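Long-range contacts in putative hyaluronoglucosaminidase (Clostridium perfringens, PDB 6PWI), which probably acts as a hexosaminidase of glycoside hydrolase family 84, this chain holding the catalytic part of a longer secreted, wall-anchored protein: residues K332-E337 and D365-Y370; I360-D365 and E374-F379. All blocks are in the same frame, centred on the assembly; numbering follows the deposited sequence.

Both contacts belong to the catalytic barrel, where eight parallel strands close into a ring. Along the chain, 332-337 follows strand 328-330. Segment 360-365 comes next and covers most of strand 359-362. It runs directly into 365-370, and 374-379 lies on helix 373-383. Contact 1 joins the loops that follow two neighbouring strands. Contact 2 packs the second of those strands, and the turn after it, against its own helix. They share D365, and their centres are about 7 Å apart. Probable backbone hydrogen bonds from T363 N to Y334 O and from K336 N to G364 O tie them together. One continuous turn is thus linked to both the loop next to it and the helix outside the barrel.

Contact 1 (K332-E337 and D365-Y370); sequences KVYTKE and DVILGY
D365 OD1 accepts two hydrogen bonds, one from a water that also accepts from K336 NZ, the other from T375 OG1 of the helix that follows. The water lies 2.7 Å from D365 OD1 and 3.1 Å from K336 NZ. It bridges opposite charges that do not meet directly, since K336 NZ and D365 OD1 are 4.7 Å apart. K336 and D365 lie side by side and point the same way. With CG anti to the backbone N (chi1 -175°) and the chain extended beyond it, K336 passes alongside the carboxylate, and K336 CD comes within 3.5 Å of D365 OD1. These are loops at the C-terminal end of a (beta/alpha)8 barrel, after strands 328-330 and 359-362. The side chain of Y334 is about 8 Å from that of D299, the predicted proton donor. E337 N donates to D365 O at 3.0 Å, and the backbones of Y334 and K336 bond to T363 and G364, just before. T335 lays CG2 on the next peptide, 3.5 Å from V366 C, while T335 OG1 bonds to S338 N. The Y334 ring meets I367 CG1 obliquely. A second water donates to E337 OE1 and accepts from I367 N.

Contact 2 (I360-D365 and E374-F379); sequences IMWTGD and ETFEFF
W362 donates from its indole N-H to the hydroxyl of T375. The bond from W362 NE1 to T375 OG1 is 3.1 Å long and fairly straight, 162° at the hydrogen. T375 OG1 sits at the edge of the indole, near its plane. The hydroxyl in turn donates to D365 OD1, 2.7 Å from T375 OG1, reaching that oxygen from above the carboxylate plane. One oxygen therefore accepts from the strand and donates to the turn after it. The T375 hydroxyl is set for this by lying anti to the backbone N (chi1 -157°).

F379 packs over one face of the indole in an offset edge-to-face pair. The centroids of the F379 ring and the five-membered ring of W362 are 4.9 Å apart, with their planes at 66°. F379 CB adds a CH-pi contact, 4.1 Å from the centroid of that W362 ring. Over the opposite face, toward the rim, lies the carbonyl oxygen G364 O. The backbone angles of G364 would press a CB onto the preceding carbonyl oxygen, which suits glycine. The F378 and W362 side chains run at about a right angle to each other, with F378 CD2 3.8 Å from W362 CZ2. F376 CE1 touches W362 CD1 obliquely. The far edge of F379 reaches back along the strand to I360, F379 CZ lying 3.6 Å from I360 CG2.

Further out, T372 OG1 accepts from T375 N, F376 stacks on F418, and F378 rests on V343. Strand 359-362 and helix 373-383 are the first two elements of a beta-alpha-beta unit completed by strand 387-391. The segment axes run roughly antiparallel, 10.7 Å apart at closest approach. Strand 359-362 pairs with strands 328-330 and 387-391 on its two sides, and F379 also touches A387 of the latter.

Contact 1 (K332-E337 and D365-Y370)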
ATOM      1  N   LYS A 332      22.848  -5.836   4.794  1.00 25.00           N
ATOM      2  CA  LYS A 332      23.433  -4.751   5.564  1.00 26.32           C
ATOM      3  C   LYS A 332      23.642  -3.540   4.660  1.00 25.11           C
ATOM      4  O   LYS A 332      23.429  -2.404   5.076  1.00 25.65           O
ATOM      5  CB  LYS A 332      24.764  -5.160   6.194  1.00 29.63           C
ATOM      6  CG  LYS A 332      25.397  -4.077   7.055  1.00 35.02           C
ATOM      7  CD  LYS A 332      26.839  -4.347   7.404  1.00 41.55           C
ATOM      8  CE  LYS A 332      27.338  -3.442   8.511  1.00 46.87           C
ATOM      9  NZ  LYS A 332      28.820  -3.439   8.576  1.00 51.89           N
ATOM     10  N   VAL A 333      24.070  -3.810   3.426  1.00 23.23           N
ATOM     11  CA  VAL A 333      24.233  -2.815   2.382  1.00 22.11           C
ATOM     12  C   VAL A 333      22.989  -2.876   1.501  1.00 22.14           C
ATOM     13  O   VAL A 333      22.859  -3.798   0.693  1.00 23.31           O
ATOM     14  CB  VAL A 333      25.510  -3.124   1.573  1.00 21.70           C
ATOM     15  CG1 VAL A 333      25.609  -2.311   0.290  1.00 20.74           C
ATOM     16  CG2 VAL A 333      26.770  -2.983   2.418  1.00 20.87           C
ATOM     17  N   TYR A 334      22.081  -1.899   1.658  1.00 20.73           N
ATOM     18  CA  TYR A 334      20.788  -1.965   0.989  1.00 19.93           C
ATOM     19  C   TYR A 334      20.543  -0.729   0.122  1.00 19.95           C
ATOM     20  O   TYR A 334      19.416  -0.485  -0.311  1.00 19.71           O
ATOM     21  CB  TYR A 334      19.654  -2.180   1.994  1.00 19.41           C
ATOM     22  CG  TYR A 334      19.579  -1.137   3.075  1.00 19.86           C
ATOM     23  CD1 TYR A 334      18.989   0.100   2.846  1.00 19.94           C
ATOM     24  CD2 TYR A 334      20.126  -1.380   4.326  1.00 20.00           C
ATOM     25  CE1 TYR A 334      18.938   1.067   3.836  1.00 20.60           C
ATOM     26  CE2 TYR A 334      20.076  -0.429   5.331  1.00 20.95           C
ATOM     27  CZ  TYR A 334      19.489   0.800   5.081  1.00 21.48           C
ATOM     28  OH  TYR A 334      19.459   1.724   6.082  1.00 22.00           O
ATOM     29  N   THR A 335      21.599   0.055  -0.115  1.00 20.00           N
ATOM     30  CA  THR A 335      21.530   1.165  -1.055  1.00 20.81           C
ATOM     31  C   THR A 335      22.831   1.226  -1.842  1.00 21.57           C
ATOM     32  O   THR A 335      23.870   0.747  -1.382  1.00 21.48           O
ATOM     33  CB  THR A 335      21.326   2.542  -0.396  1.00 20.15           C
ATOM     34  OG1 THR A 335      22.571   3.022   0.113  1.00 20.33           O
ATOM     35  CG2 THR A 335      20.264   2.582   0.681  1.00 19.69           C
ATOM     36  N   LYS A 336      22.756   1.851  -3.021  1.00 22.42           N
ATOM     37  CA  LYS A 336      23.905   1.961  -3.896  1.00 23.65           C
ATOM     38  C   LYS A 336      24.955   2.843  -3.227  1.00 25.48           C
ATOM     39  O   LYS A 336      26.149   2.579  -3.349  1.00 26.18           O
ATOM     40  CB  LYS A 336      23.476   2.519  -5.253  1.00 23.68           C
ATOM     41  CG  LYS A 336      24.568   2.570  -6.310  1.00 22.82           C
ATOM     42  CD  LYS A 336      24.142   3.369  -7.506  1.00 22.05           C
ATOM     43  CE  LYS A 336      25.242   3.455  -8.534  1.00 22.95           C
ATOM     44  NZ  LYS A 336      24.791   4.173  -9.748  1.00 23.68           N
ATOM     45  N   GLU A 337      24.488   3.870  -2.507  1.00 27.38           N
ATOM     46  CA  GLU A 337      25.358   4.789  -1.792  1.00 30.48           C
ATOM     47  C   GLU A 337      26.227   4.048  -0.774  1.00 28.78           C
ATOM     48  O   GLU A 337      27.430   4.283  -0.704  1.00 27.92           O
ATOM     49  CB  GLU A 337      24.540   5.880  -1.101  1.00 35.77           C
ATOM     50  CG  GLU A 337      25.401   6.924  -0.407  1.00 42.79           C
ATOM     51  CD  GLU A 337      24.627   7.972   0.373  1.00 50.21           C
ATOM     52  OE1 GLU A 337      23.701   7.587   1.126  1.00 54.22           O
ATOM     53  OE2 GLU A 337      24.936   9.175   0.216  1.00 55.21           O
ATOM     54  N   ASP A 365      18.989   3.867  -4.747  1.00 24.68           N
ATOM     55  CA  ASP A 365      20.275   4.550  -4.775  1.00 25.79           C
ATOM     56  C   ASP A 365      20.623   5.095  -3.390  1.00 24.65           C
ATOM     57  O   ASP A 365      21.794   5.153  -3.019  1.00 24.26           O
ATOM     58  CB  ASP A 365      20.278   5.642  -5.846  1.00 28.51           C
ATOM     59  CG  ASP A 365      20.587   5.132  -7.245  1.00 32.31           C
ATOM     60  OD1 ASP A 365      20.718   3.894  -7.418  1.00 33.84           O
ATOM     61  OD2 ASP A 365      20.720   5.979  -8.159  1.00 34.02           O
ATOM     62  N   VAL A 366      19.587   5.493  -2.643  1.00 23.49           N
ATOM     63  CA  VAL A 366      19.694   6.104  -1.323  1.00 23.37           C
ATOM     64  C   VAL A 366      18.599   5.490  -0.455  1.00 23.52           C
ATOM     65  O   VAL A 366      17.839   4.656  -0.944  1.00 24.24           O
ATOM     66  CB  VAL A 366      19.534   7.639  -1.390  1.00 22.49           C
ATOM     67  CG1 VAL A 366      20.677   8.309  -2.133  1.00 20.98           C
ATOM     68  CG2 VAL A 366      18.183   8.053  -1.976  1.00 21.45           C
ATOM     69  N   ILE A 367      18.504   5.931   0.808  1.00 22.78           N
ATOM     70  CA  ILE A 367      17.522   5.400   1.739  1.00 22.85           C
ATOM     71  C   ILE A 367      16.112   5.669   1.219  1.00 22.77           C
ATOM     72  O   ILE A 367      15.278   4.768   1.224  1.00 23.66           O
ATOM     73  CB  ILE A 367      17.747   5.920   3.174  1.00 23.98           C
ATOM     74  CG1 ILE A 367      19.109   5.460   3.713  1.00 25.36           C
ATOM     75  CG2 ILE A 367      16.606   5.495   4.097  1.00 23.07           C
ATOM     76  CD1 ILE A 367      19.476   6.007   5.081  1.00 24.73           C
ATOM     77  N   LEU A 368      15.839   6.900   0.772  1.00 23.08           N
ATOM     78  CA  LEU A 368      14.537   7.196   0.186  1.00 22.95           C
ATOM     79  C   LEU A 368      14.640   7.135  -1.338  1.00 22.94           C
ATOM     80  O   LEU A 368      14.320   8.101  -2.024  1.00 23.99           O
ATOM     81  CB  LEU A 368      14.034   8.572   0.649  1.00 22.51           C
ATOM     82  CG  LEU A 368      14.139   8.890   2.143  1.00 23.02           C
ATOM     83  CD1 LEU A 368      13.643  10.300   2.418  1.00 22.60           C
ATOM     84  CD2 LEU A 368      13.363   7.893   2.991  1.00 22.60           C
ATOM     85  N   GLY A 369      15.085   5.990  -1.867  1.00 22.51           N
ATOM     86  CA  GLY A 369      15.303   5.848  -3.296  1.00 22.98           C
ATOM     87  C   GLY A 369      13.999   5.855  -4.095  1.00 23.04           C
ATOM     88  O   GLY A 369      12.956   5.408  -3.615  1.00 23.39           O
ATOM     89  N   TYR A 370      14.076   6.377  -5.320  1.00 22.39           N
ATOM     90  CA  TYR A 370      12.987   6.248  -6.273  1.00 23.23           C
ATOM     91  C   TYR A 370      13.115   4.890  -6.959  1.00 23.01           C
ATOM     92  O   TYR A 370      14.169   4.258  -6.883  1.00 22.34           O
ATOM     93  CB  TYR A 370      13.052   7.389  -7.296  1.00 23.65           C
ATOM     94  CG  TYR A 370      12.486   8.726  -6.870  1.00 25.19           C
ATOM     95  CD1 TYR A 370      11.502   9.348  -7.626  1.00 25.02           C
ATOM     96  CD2 TYR A 370      12.953   9.394  -5.743  1.00 26.02           C
ATOM     97  CE1 TYR A 370      10.987  10.586  -7.272  1.00 25.05           C
ATOM     98  CE2 TYR A 370      12.447  10.633  -5.370  1.00 26.39           C
ATOM     99  CZ  TYR A 370      11.459  11.228  -6.140  1.00 26.61           C
ATOM    100  OH  TYR A 370      10.947  12.445  -5.798  1.00 26.02           O
TER
HETATM  101  O   HOH W   1      21.720   3.876  -9.913  1.00 32.77           O
HETATM  102  O   HOH W   2      21.049   7.343   1.814  1.00 32.27           O

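Contact 2 (I360-D365 and E374-F379)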
ATOM      1  N   ILE A 360      16.341 -10.839  -2.008  1.00 23.72           N
ATOM      2  CA  ILE A 360      17.133  -9.840  -1.311  1.00 22.09           C
ATOM      3  C   ILE A 360      16.558  -8.454  -1.613  1.00 22.18           C
ATOM      4  O   ILE A 360      16.253  -8.136  -2.763  1.00 22.83           O
ATOM      5  CB  ILE A 360      18.612  -9.978  -1.719  1.00 20.61           C
ATOM      6  CG1 ILE A 360      19.180 -11.327  -1.270  1.00 19.71           C
ATOM      7  CG2 ILE A 360      19.424  -8.802  -1.196  1.00 20.08           C
ATOM      8  CD1 ILE A 360      20.342 -11.838  -2.095  1.00 19.23           C
ATOM      9  N   MET A 361      16.404  -7.638  -0.565  1.00 21.50           N
ATOM     10  CA  MET A 361      15.717  -6.361  -0.673  1.00 21.30           C
ATOM     11  C   MET A 361      16.720  -5.230  -0.891  1.00 20.60           C
ATOM     12  O   MET A 361      17.927  -5.415  -0.733  1.00 20.57           O
ATOM     13  CB  MET A 361      14.880  -6.067   0.573  1.00 22.64           C
ATOM     14  CG  MET A 361      13.848  -7.129   0.851  1.00 25.13           C
ATOM     15  SD  MET A 361      12.498  -6.492   1.863  1.00 27.13           S
ATOM     16  CE  MET A 361      11.504  -5.688   0.604  1.00 25.51           C
ATOM     17  N   TRP A 362      16.185  -4.055  -1.239  1.00 19.27           N
ATOM     18  CA  TRP A 362      16.942  -2.921  -1.740  1.00 18.50           C
ATOM     19  C   TRP A 362      16.033  -1.702  -1.655  1.00 18.46           C
ATOM     20  O   TRP A 362      14.851  -1.809  -1.984  1.00 18.09           O
ATOM     21  CB  TRP A 362      17.319  -3.204  -3.196  1.00 17.87           C
ATOM     22  CG  TRP A 362      18.296  -2.273  -3.847  1.00 17.60           C
ATOM     23  CD1 TRP A 362      18.058  -1.427  -4.896  1.00 17.44           C
ATOM     24  CD2 TRP A 362      19.696  -2.156  -3.547  1.00 17.29           C
ATOM     25  NE1 TRP A 362      19.211  -0.780  -5.258  1.00 17.18           N
ATOM     26  CE2 TRP A 362      20.228  -1.204  -4.443  1.00 17.02           C
ATOM     27  CE3 TRP A 362      20.540  -2.757  -2.607  1.00 17.34           C
ATOM     28  CZ2 TRP A 362      21.571  -0.840  -4.422  1.00 17.08           C
ATOM     29  CZ3 TRP A 362      21.868  -2.395  -2.585  1.00 17.51           C
ATOM     30  CH2 TRP A 362      22.371  -1.455  -3.486  1.00 17.53           C
ATOM     31  N   THR A 363      16.577  -0.559  -1.220  1.00 18.49           N
ATOM     32  CA  THR A 363      15.740   0.625  -1.111  1.00 19.27           C
ATOM     33  C   THR A 363      16.017   1.588  -2.261  1.00 20.29           C
ATOM     34  O   THR A 363      15.311   2.587  -2.391  1.00 21.79           O
ATOM     35  CB  THR A 363      15.832   1.307   0.261  1.00 18.91           C
ATOM     36  OG1 THR A 363      17.073   2.010   0.323  1.00 18.61           O
ATOM     37  CG2 THR A 363      15.687   0.339   1.415  1.00 18.18           C
ATOM     38  N   GLY A 364      17.039   1.282  -3.076  1.00 20.82           N
ATOM     39  CA  GLY A 364      17.401   2.099  -4.228  1.00 21.59           C
ATOM     40  C   GLY A 364      18.807   2.697  -4.118  1.00 22.97           C
ATOM     41  O   GLY A 364      19.699   2.119  -3.494  1.00 21.52           O
ATOM     42  N   ASP A 365      18.989   3.867  -4.747  1.00 24.68           N
ATOM     43  CA  ASP A 365      20.275   4.550  -4.775  1.00 25.79           C
ATOM     44  C   ASP A 365      20.623   5.095  -3.390  1.00 24.65           C
ATOM     45  O   ASP A 365      21.794   5.153  -3.019  1.00 24.26           O
ATOM     46  CB  ASP A 365      20.278   5.642  -5.846  1.00 28.51           C
ATOM     47  CG  ASP A 365      20.587   5.132  -7.245  1.00 32.31           C
ATOM     48  OD1 ASP A 365      20.718   3.894  -7.418  1.00 33.84           O
ATOM     49  OD2 ASP A 365      20.720   5.979  -8.159  1.00 34.02           O
ATOM     50  N   GLU A 374      18.035   2.111 -13.341  1.00 26.37           N
ATOM     51  CA  GLU A 374      19.475   2.185 -13.119  1.00 27.12           C
ATOM     52  C   GLU A 374      19.855   1.546 -11.782  1.00 26.56           C
ATOM     53  O   GLU A 374      20.843   0.814 -11.702  1.00 26.80           O
ATOM     54  CB  GLU A 374      19.994   3.624 -13.198  1.00 28.64           C
ATOM     55  CG  GLU A 374      19.994   4.213 -14.599  1.00 31.49           C
ATOM     56  CD  GLU A 374      18.651   4.675 -15.159  1.00 35.20           C
ATOM     57  OE1 GLU A 374      17.687   4.889 -14.371  1.00 33.94           O
ATOM     58  OE2 GLU A 374      18.564   4.820 -16.398  1.00 38.41           O
ATOM     59  N   THR A 375      19.068   1.824 -10.737  1.00 24.26           N
ATOM     60  CA  THR A 375      19.336   1.258  -9.424  1.00 23.51           C
ATOM     61  C   THR A 375      19.223  -0.270  -9.451  1.00 23.08           C
ATOM     62  O   THR A 375      19.970  -0.958  -8.753  1.00 22.45           O
ATOM     63  CB  THR A 375      18.495   1.920  -8.324  1.00 23.30           C
ATOM     64  OG1 THR A 375      19.198   1.695  -7.103  1.00 23.59           O
ATOM     65  CG2 THR A 375      17.084   1.386  -8.205  1.00 22.13           C
ATOM     66  N   PHE A 376      18.288  -0.792 -10.254  1.00 22.36           N
ATOM     67  CA  PHE A 376      18.079  -2.228 -10.339  1.00 22.68           C
ATOM     68  C   PHE A 376      19.175  -2.877 -11.180  1.00 23.98           C
ATOM     69  O   PHE A 376      19.602  -3.988 -10.871  1.00 24.68           O
ATOM     70  CB  PHE A 376      16.649  -2.558 -10.775  1.00 21.63           C
ATOM     71  CG  PHE A 376      15.606  -2.169  -9.758  1.00 20.84           C
ATOM     72  CD1 PHE A 376      15.814  -2.398  -8.403  1.00 20.05           C
ATOM     73  CD2 PHE A 376      14.417  -1.571 -10.145  1.00 20.24           C
ATOM     74  CE1 PHE A 376      14.866  -2.021  -7.462  1.00 19.37           C
ATOM     75  CE2 PHE A 376      13.462  -1.214  -9.202  1.00 19.83           C
ATOM     76  CZ  PHE A 376      13.694  -1.428  -7.862  1.00 18.94           C
ATOM     77  N   GLU A 377      19.643  -2.170 -12.219  1.00 25.79           N
ATOM     78  CA  GLU A 377      20.771  -2.640 -13.015  1.00 26.94           C
ATOM     79  C   GLU A 377      21.997  -2.786 -12.114  1.00 25.35           C
ATOM     80  O   GLU A 377      22.753  -3.750 -12.231  1.00 24.66           O
ATOM     81  CB  GLU A 377      21.100  -1.676 -14.159  1.00 30.02           C
ATOM     82  CG  GLU A 377      20.190  -1.790 -15.369  1.00 34.64           C
ATOM     83  CD  GLU A 377      20.255  -0.634 -16.366  1.00 40.26           C
ATOM     84  OE1 GLU A 377      21.122   0.266 -16.204  1.00 41.95           O
ATOM     85  OE2 GLU A 377      19.438  -0.632 -17.316  1.00 42.93           O
ATOM     86  N   PHE A 378      22.186  -1.806 -11.222  1.00 23.93           N
ATOM     87  CA  PHE A 378      23.328  -1.820 -10.325  1.00 23.01           C
ATOM     88  C   PHE A 378      23.228  -3.029  -9.395  1.00 23.26           C
ATOM     89  O   PHE A 378      24.195  -3.776  -9.240  1.00 22.47           O
ATOM     90  CB  PHE A 378      23.453  -0.515  -9.532  1.00 21.51           C
ATOM     91  CG  PHE A 378      24.494  -0.605  -8.441  1.00 21.01           C
ATOM     92  CD1 PHE A 378      25.819  -0.298  -8.697  1.00 20.94           C
ATOM     93  CD2 PHE A 378      24.163  -1.065  -7.176  1.00 20.12           C
ATOM     94  CE1 PHE A 378      26.784  -0.413  -7.707  1.00 20.51           C
ATOM     95  CE2 PHE A 378      25.127  -1.183  -6.188  1.00 20.24           C
ATOM     96  CZ  PHE A 378      26.436  -0.853  -6.452  1.00 20.25           C
ATOM     97  N   PHE A 379      22.050  -3.188  -8.774  1.00 23.20           N
ATOM     98  CA  PHE A 379      21.813  -4.259  -7.823  1.00 23.52           C
ATOM     99  C   PHE A 379      22.093  -5.607  -8.482  1.00 24.78           C
ATOM    100  O   PHE A 379      22.747  -6.460  -7.884  1.00 24.70           O
ATOM    101  CB  PHE A 379      20.380  -4.216  -7.284  1.00 22.64           C
ATOM    102  CG  PHE A 379      20.079  -5.301  -6.280  1.00 22.32           C
ATOM    103  CD1 PHE A 379      20.183  -5.056  -4.918  1.00 21.99           C
ATOM    104  CD2 PHE A 379      19.719  -6.577  -6.693  1.00 21.30           C
ATOM    105  CE1 PHE A 379      19.917  -6.055  -3.993  1.00 21.58           C
ATOM    106  CE2 PHE A 379      19.463  -7.578  -5.770  1.00 20.57           C
ATOM    107  CZ  PHE A 379      19.557  -7.314  -4.424  1.00 21.24           C
TER